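Local coordinates for ribosome-associated protein Y (PSrp-1) (Clostridium acetobutylicum, PDB 3KA5) that probably drives the pairing of 70S ribosomes into translationally inactive 100S dimers in stationary phase, as a long-form hibernation promoting factor represented here by its C-terminal domain, at residues B[30-35]-B[39-44]; B[43-46]-B[50-53]. All coordinates share one frame; numbering follows the deposited sequence.

Contact 1: B[30-35]-B[39-44]; sequences FVFQNG and EVNVVY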
loop_
_atom_site.group_PDB
_atom_site.type_symbol
_atom_site.label_atom_id
_atom_site.label_comp_id
_atom_site.label_asym_id
_atom_site.label_seq_id
_atom_site.Cartn_x
_atom_site.Cartn_y
_atom_site.Cartn_z
ATOM N N PHE B 30 -1.136 5.484 -2.252
ATOM C CA PHE B 30 -2.386 5.721 -1.528
ATOM C C PHE B 30 -3.108 4.396 -1.311
ATOM O O PHE B 30 -3.386 3.665 -2.265
ATOM C CB PHE B 30 -3.237 6.692 -2.371
ATOM C CG PHE B 30 -4.469 7.214 -1.678
ATOM C CD1 PHE B 30 -4.379 8.218 -0.716
ATOM C CD2 PHE B 30 -5.725 6.744 -2.035
ATOM C CE1 PHE B 30 -5.530 8.751 -0.135
ATOM C CE2 PHE B 30 -6.875 7.268 -1.460
ATOM C CZ PHE B 30 -6.778 8.271 -0.511
ATOM N N VAL B 31 -3.388 4.076 -0.049
ATOM C CA VAL B 31 -4.070 2.837 0.309
ATOM C C VAL B 31 -5.565 3.106 0.378
ATOM O O VAL B 31 -5.993 4.091 0.980
ATOM C CB VAL B 31 -3.597 2.326 1.694
ATOM C CG1 VAL B 31 -4.247 0.989 2.009
ATOM C CG2 VAL B 31 -2.078 2.213 1.712
ATOM N N PHE B 32 -6.367 2.240 -0.228
ATOM C CA PHE B 32 -7.809 2.445 -0.205
ATOM C C PHE B 32 -8.594 1.150 -0.342
ATOM O O PHE B 32 -8.067 0.125 -0.778
ATOM C CB PHE B 32 -8.219 3.407 -1.328
ATOM C CG PHE B 32 -8.122 2.811 -2.713
ATOM C CD1 PHE B 32 -9.268 2.513 -3.434
ATOM C CD2 PHE B 32 -6.880 2.556 -3.294
ATOM C CE1 PHE B 32 -9.189 1.963 -4.717
ATOM C CE2 PHE B 32 -6.788 2.007 -4.577
ATOM C CZ PHE B 32 -7.946 1.711 -5.288
ATOM N N GLN B 33 -9.860 1.211 0.043
ATOM C CA GLN B 33 -10.753 0.066 -0.063
ATOM C C GLN B 33 -11.382 0.205 -1.443
ATOM O O GLN B 33 -12.121 1.154 -1.685
ATOM C CB GLN B 33 -11.834 0.155 1.016
ATOM C CG GLN B 33 -12.930 -0.885 0.907
ATOM C CD GLN B 33 -12.516 -2.225 1.464
ATOM O OE1 GLN B 33 -11.580 -2.853 0.972
ATOM N NE2 GLN B 33 -13.213 -2.672 2.503
ATOM N N ASN B 34 -11.070 -0.715 -2.350
ATOM C CA ASN B 34 -11.616 -0.662 -3.703
ATOM C C ASN B 34 -13.094 -1.031 -3.655
ATOM O O ASN B 34 -13.446 -2.138 -3.255
ATOM C CB ASN B 34 -10.870 -1.641 -4.617
ATOM C CG ASN B 34 -11.207 -1.441 -6.082
ATOM O OD1 ASN B 34 -12.366 -1.248 -6.437
ATOM N ND2 ASN B 34 -10.194 -1.496 -6.942
ATOM N N GLY B 35 -13.952 -0.102 -4.063
ATOM C CA GLY B 35 -15.381 -0.356 -4.038
ATOM C C GLY B 35 -15.864 -1.358 -5.071
ATOM O O GLY B 35 -17.000 -1.823 -5.000
ATOM N N GLU B 39 -11.980 -4.986 -1.721
ATOM C CA GLU B 39 -10.684 -5.334 -1.147
ATOM C C GLU B 39 -9.756 -4.128 -1.100
ATOM O O GLU B 39 -9.918 -3.174 -1.860
ATOM C CB GLU B 39 -10.027 -6.456 -1.957
ATOM C CG GLU B 39 -10.887 -7.707 -2.090
ATOM C CD GLU B 39 -10.256 -8.758 -2.982
ATOM O OE1 GLU B 39 -9.392 -8.392 -3.805
ATOM O OE2 GLU B 39 -10.632 -9.947 -2.870
ATOM N N VAL B 40 -8.787 -4.177 -0.192
ATOM C CA VAL B 40 -7.826 -3.096 -0.060
ATOM C C VAL B 40 -6.851 -3.171 -1.225
ATOM O O VAL B 40 -6.350 -4.244 -1.572
ATOM C CB VAL B 40 -7.037 -3.198 1.257
ATOM C CG1 VAL B 40 -5.891 -2.209 1.253
ATOM C CG2 VAL B 40 -7.955 -2.921 2.433
ATOM N N ASN B 41 -6.600 -2.020 -1.831
ATOM C CA ASN B 41 -5.684 -1.898 -2.957
ATOM C C ASN B 41 -4.762 -0.721 -2.659
ATOM O O ASN B 41 -5.015 0.060 -1.738
ATOM C CB ASN B 41 -6.441 -1.581 -4.248
ATOM C CG ASN B 41 -7.194 -2.773 -4.817
ATOM O OD1 ASN B 41 -7.222 -3.865 -4.243
ATOM N ND2 ASN B 41 -7.814 -2.560 -5.967
ATOM N N VAL B 42 -3.707 -0.586 -3.450
ATOM C CA VAL B 42 -2.768 0.511 -3.285
ATOM C C VAL B 42 -2.403 1.076 -4.653
ATOM O O VAL B 42 -1.968 0.336 -5.536
ATOM C CB VAL B 42 -1.469 0.039 -2.588
ATOM C CG1 VAL B 42 -0.532 1.222 -2.367
ATOM C CG2 VAL B 42 -1.808 -0.629 -1.251
ATOM N N VAL B 43 -2.611 2.374 -4.846
ATOM C CA VAL B 43 -2.237 2.996 -6.106
ATOM C C VAL B 43 -0.960 3.763 -5.824
ATOM O O VAL B 43 -0.706 4.167 -4.688
ATOM C CB VAL B 43 -3.324 3.967 -6.663
ATOM C CG1 VAL B 43 -4.481 3.175 -7.239
ATOM C CG2 VAL B 43 -3.824 4.896 -5.574
ATOM N N TYR B 44 -0.141 3.942 -6.850
ATOM C CA TYR B 44 1.114 4.655 -6.687
ATOM C C TYR B 44 1.546 5.241 -8.019
ATOM O O TYR B 44 1.048 4.846 -9.073
ATOM C CB TYR B 44 2.188 3.703 -6.140
ATOM C CG TYR B 44 2.540 2.570 -7.081
ATOM C CD1 TYR B 44 3.615 2.678 -7.962
ATOM C CD2 TYR B 44 1.778 1.405 -7.113
ATOM C CE1 TYR B 44 3.924 1.649 -8.856
ATOM C CE2 TYR B 44 2.077 0.370 -8.009
ATOM C CZ TYR B 44 3.148 0.503 -8.874
ATOM O OH TYR B 44 3.444 -0.512 -9.763
#
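F32 and N41 face each other as a hydrogen-bonded antiparallel pair, and the phenylalanine ring leans across the strand boundary. Its CE2 lies 3.6 Å from N41 CB and 3.7 Å from V43 CG1, so one corner of the ring bridges two residues of strand 39-45. This reach follows from the first torsion, which sets F32 CG between the backbone N and the carbonyl carbon (chi1 71°) and brings CE2 and CZ toward the neighbouring strand. F30, by contrast, touches the partner strand near its root, CB to V43 CG2 at 3.7 Å, while its ring leads off toward E21, M22 and L25 of helix 15-25.

The reverse face of the sheet carries an aliphatic patch. There V31 divides its methyls between two residues of strand 39-45: CG1 meets V40 CG1 at 3.7 Å, and CG2 meets V42 CG2 at 4.1 Å.

Between these two faces, backbone bonds set the register. F32 gives its N-H to N41 O at 3.0 Å and accepts from N41 N at 2.8 Å, both bonds almost straight at the hydrogen (171°); F30 and V43 form a second reciprocal pair, with more bent bonds. Next to the turn, N34 OD1 accepts from the backbone N of D36. Reciprocal bonds thus hold these two pairs, while the backbones of Q33 and V42 bond to M13 and I54; the phenylalanines pack on helix 15-25, and V31 and V42 meet V42 and V31 of the second subunit.

Contact 2: B[43-46]-B[50-53]; sequences VYKR and NYGL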
loop_
_atom_site.group_PDB
_atom_site.type_symbol
_atom_site.label_atom_id
_atom_site.label_comp_id
_atom_site.label_asym_id
_atom_site.label_seq_id
_atom_site.Cartn_x
_atom_site.Cartn_y
_atom_site.Cartn_z
ATOM N N VAL B 43 -2.611 2.374 -4.846
ATOM C CA VAL B 43 -2.237 2.996 -6.106
ATOM C C VAL B 43 -0.960 3.763 -5.824
ATOM O O VAL B 43 -0.706 4.167 -4.688
ATOM C CB VAL B 43 -3.324 3.967 -6.663
ATOM C CG1 VAL B 43 -4.481 3.175 -7.239
ATOM C CG2 VAL B 43 -3.824 4.896 -5.574
ATOM N N TYR B 44 -0.141 3.942 -6.850
ATOM C CA TYR B 44 1.114 4.655 -6.687
ATOM C C TYR B 44 1.546 5.241 -8.019
ATOM O O TYR B 44 1.048 4.846 -9.073
ATOM C CB TYR B 44 2.188 3.703 -6.140
ATOM C CG TYR B 44 2.540 2.570 -7.081
ATOM C CD1 TYR B 44 3.615 2.678 -7.962
ATOM C CD2 TYR B 44 1.778 1.405 -7.113
ATOM C CE1 TYR B 44 3.924 1.649 -8.856
ATOM C CE2 TYR B 44 2.077 0.370 -8.009
ATOM C CZ TYR B 44 3.148 0.503 -8.874
ATOM O OH TYR B 44 3.444 -0.512 -9.763
ATOM N N LYS B 45 2.461 6.199 -7.967
ATOM C CA LYS B 45 2.956 6.832 -9.177
ATOM C C LYS B 45 4.292 6.194 -9.530
ATOM O O LYS B 45 5.177 6.093 -8.686
ATOM C CB LYS B 45 3.133 8.336 -8.950
ATOM C CG LYS B 45 3.369 9.124 -10.226
ATOM C CD LYS B 45 3.133 10.609 -10.012
ATOM C CE LYS B 45 3.101 11.339 -11.339
ATOM N NZ LYS B 45 2.749 12.776 -11.171
ATOM N N ARG B 46 4.423 5.744 -10.773
ATOM C CA ARG B 46 5.657 5.114 -11.223
ATOM C C ARG B 46 6.415 5.985 -12.220
ATOM O O ARG B 46 5.809 6.625 -13.080
ATOM C CB ARG B 46 5.350 3.744 -11.842
ATOM C CG ARG B 46 3.993 3.653 -12.525
ATOM C CD ARG B 46 3.711 2.250 -13.060
ATOM N NE ARG B 46 4.259 2.038 -14.400
ATOM C CZ ARG B 46 4.194 0.886 -15.065
ATOM N NH1 ARG B 46 3.606 -0.172 -14.521
ATOM N NH2 ARG B 46 4.713 0.794 -16.279
ATOM N N ASN B 50 2.749 6.719 -15.974
ATOM C CA ASN B 50 1.528 6.016 -15.618
ATOM C C ASN B 50 1.403 5.820 -14.112
ATOM O O ASN B 50 2.278 6.199 -13.335
ATOM C CB ASN B 50 1.471 4.650 -16.310
ATOM C CG ASN B 50 1.313 4.759 -17.817
ATOM O OD1 ASN B 50 0.349 5.345 -18.315
ATOM N ND2 ASN B 50 2.257 4.186 -18.551
ATOM N N TYR B 51 0.292 5.222 -13.714
ATOM C CA TYR B 51 0.020 4.947 -12.313
ATOM C C TYR B 51 -0.091 3.443 -12.177
ATOM O O TYR B 51 -0.463 2.759 -13.128
ATOM C CB TYR B 51 -1.301 5.600 -11.898
ATOM C CG TYR B 51 -1.259 7.111 -11.869
ATOM C CD1 TYR B 51 -0.636 7.787 -10.823
ATOM C CD2 TYR B 51 -1.818 7.864 -12.900
ATOM C CE1 TYR B 51 -0.573 9.180 -10.803
ATOM C CE2 TYR B 51 -1.757 9.256 -12.889
ATOM C CZ TYR B 51 -1.133 9.905 -11.838
ATOM O OH TYR B 51 -1.062 11.281 -11.821
ATOM N N GLY B 52 0.238 2.933 -10.996
ATOM C CA GLY B 52 0.136 1.510 -10.766
ATOM C C GLY B 52 -0.918 1.230 -9.715
ATOM O O GLY B 52 -1.186 2.064 -8.847
ATOM N N LEU B 53 -1.520 0.051 -9.808
ATOM C CA LEU B 53 -2.543 -0.388 -8.876
ATOM C C LEU B 53 -2.132 -1.769 -8.388
ATOM O O LEU B 53 -1.985 -2.688 -9.184
ATOM C CB LEU B 53 -3.896 -0.483 -9.579
ATOM C CG LEU B 53 -5.050 -1.041 -8.747
ATOM C CD1 LEU B 53 -5.461 -0.037 -7.691
ATOM C CD2 LEU B 53 -6.224 -1.347 -9.655
HETATM O O HOH W 1 1.068 -1.918 -10.485
#
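Y44 lays its ring over G52, an aromatic side chain resting on the backbone of its glycine partner. From CB, a chi1 of 64° folds the ring back over its own main chain and toward the partner strand. CD2 lies 3.5 Å from G52 O, CE2 comes within 3.6 Å of G52 C, and CZ passes above G52 CA. That CA sits 3.9 Å from the ring centroid, 25° off the normal, a CH-pi contact made possible by the missing side chain. At the tip, Y44 OH shares a 2.9 Å hydrogen bond with a water, which also accepts a weak one from L53 N.

The same two residues are joined through their backbones: G52 N donates to Y44 O at 2.8 Å, nearly straight, and Y44 N returns a bond to G52 O. Toward the turn the pairing slackens, and R46 N reaches N50 O only weakly, at 3.4 Å. D48 of the turn draws in both ends, in a salt bridge with R46 NH2 and a hydrogen bond from N50 ND2.

On the other face, the extended K45 chain runs obliquely past Y51, with K45 CG 4.0 Å from Y51 CE1. Farther along, V43 CG1 and L53 CD1 are pressed to 3.4 Å, tighter than usual. This face looks to helix 15-25, where Y51 packs on V19, M22 and E23, and L53 on E15. Along its outer edge, residues 51-53 pair in parallel with a strand of the second subunit, carrying the sheet across the dimer.

Overall arrangement
Strand 39-45 is the middle strand of the antiparallel sheet, and the two contacts show how one strand serves two hairpins. Contact 1, near the centre of the chain, is buried, with phenylalanine and valine packing beside a patch of amides near the turn; contact 2, about 11 Å away between centres, is only partly buried and mixes aromatic packing with water and charge toward its turn. They share V43 and Y44, and L53 CD1 of contact 2 packs on F32 CZ of contact 1. Both reach the second subunit, but differently: contact 1 through valine side chains, contact 2 through parallel backbone pairing together with side-chain contacts, consistent with a dimerising role for this domain.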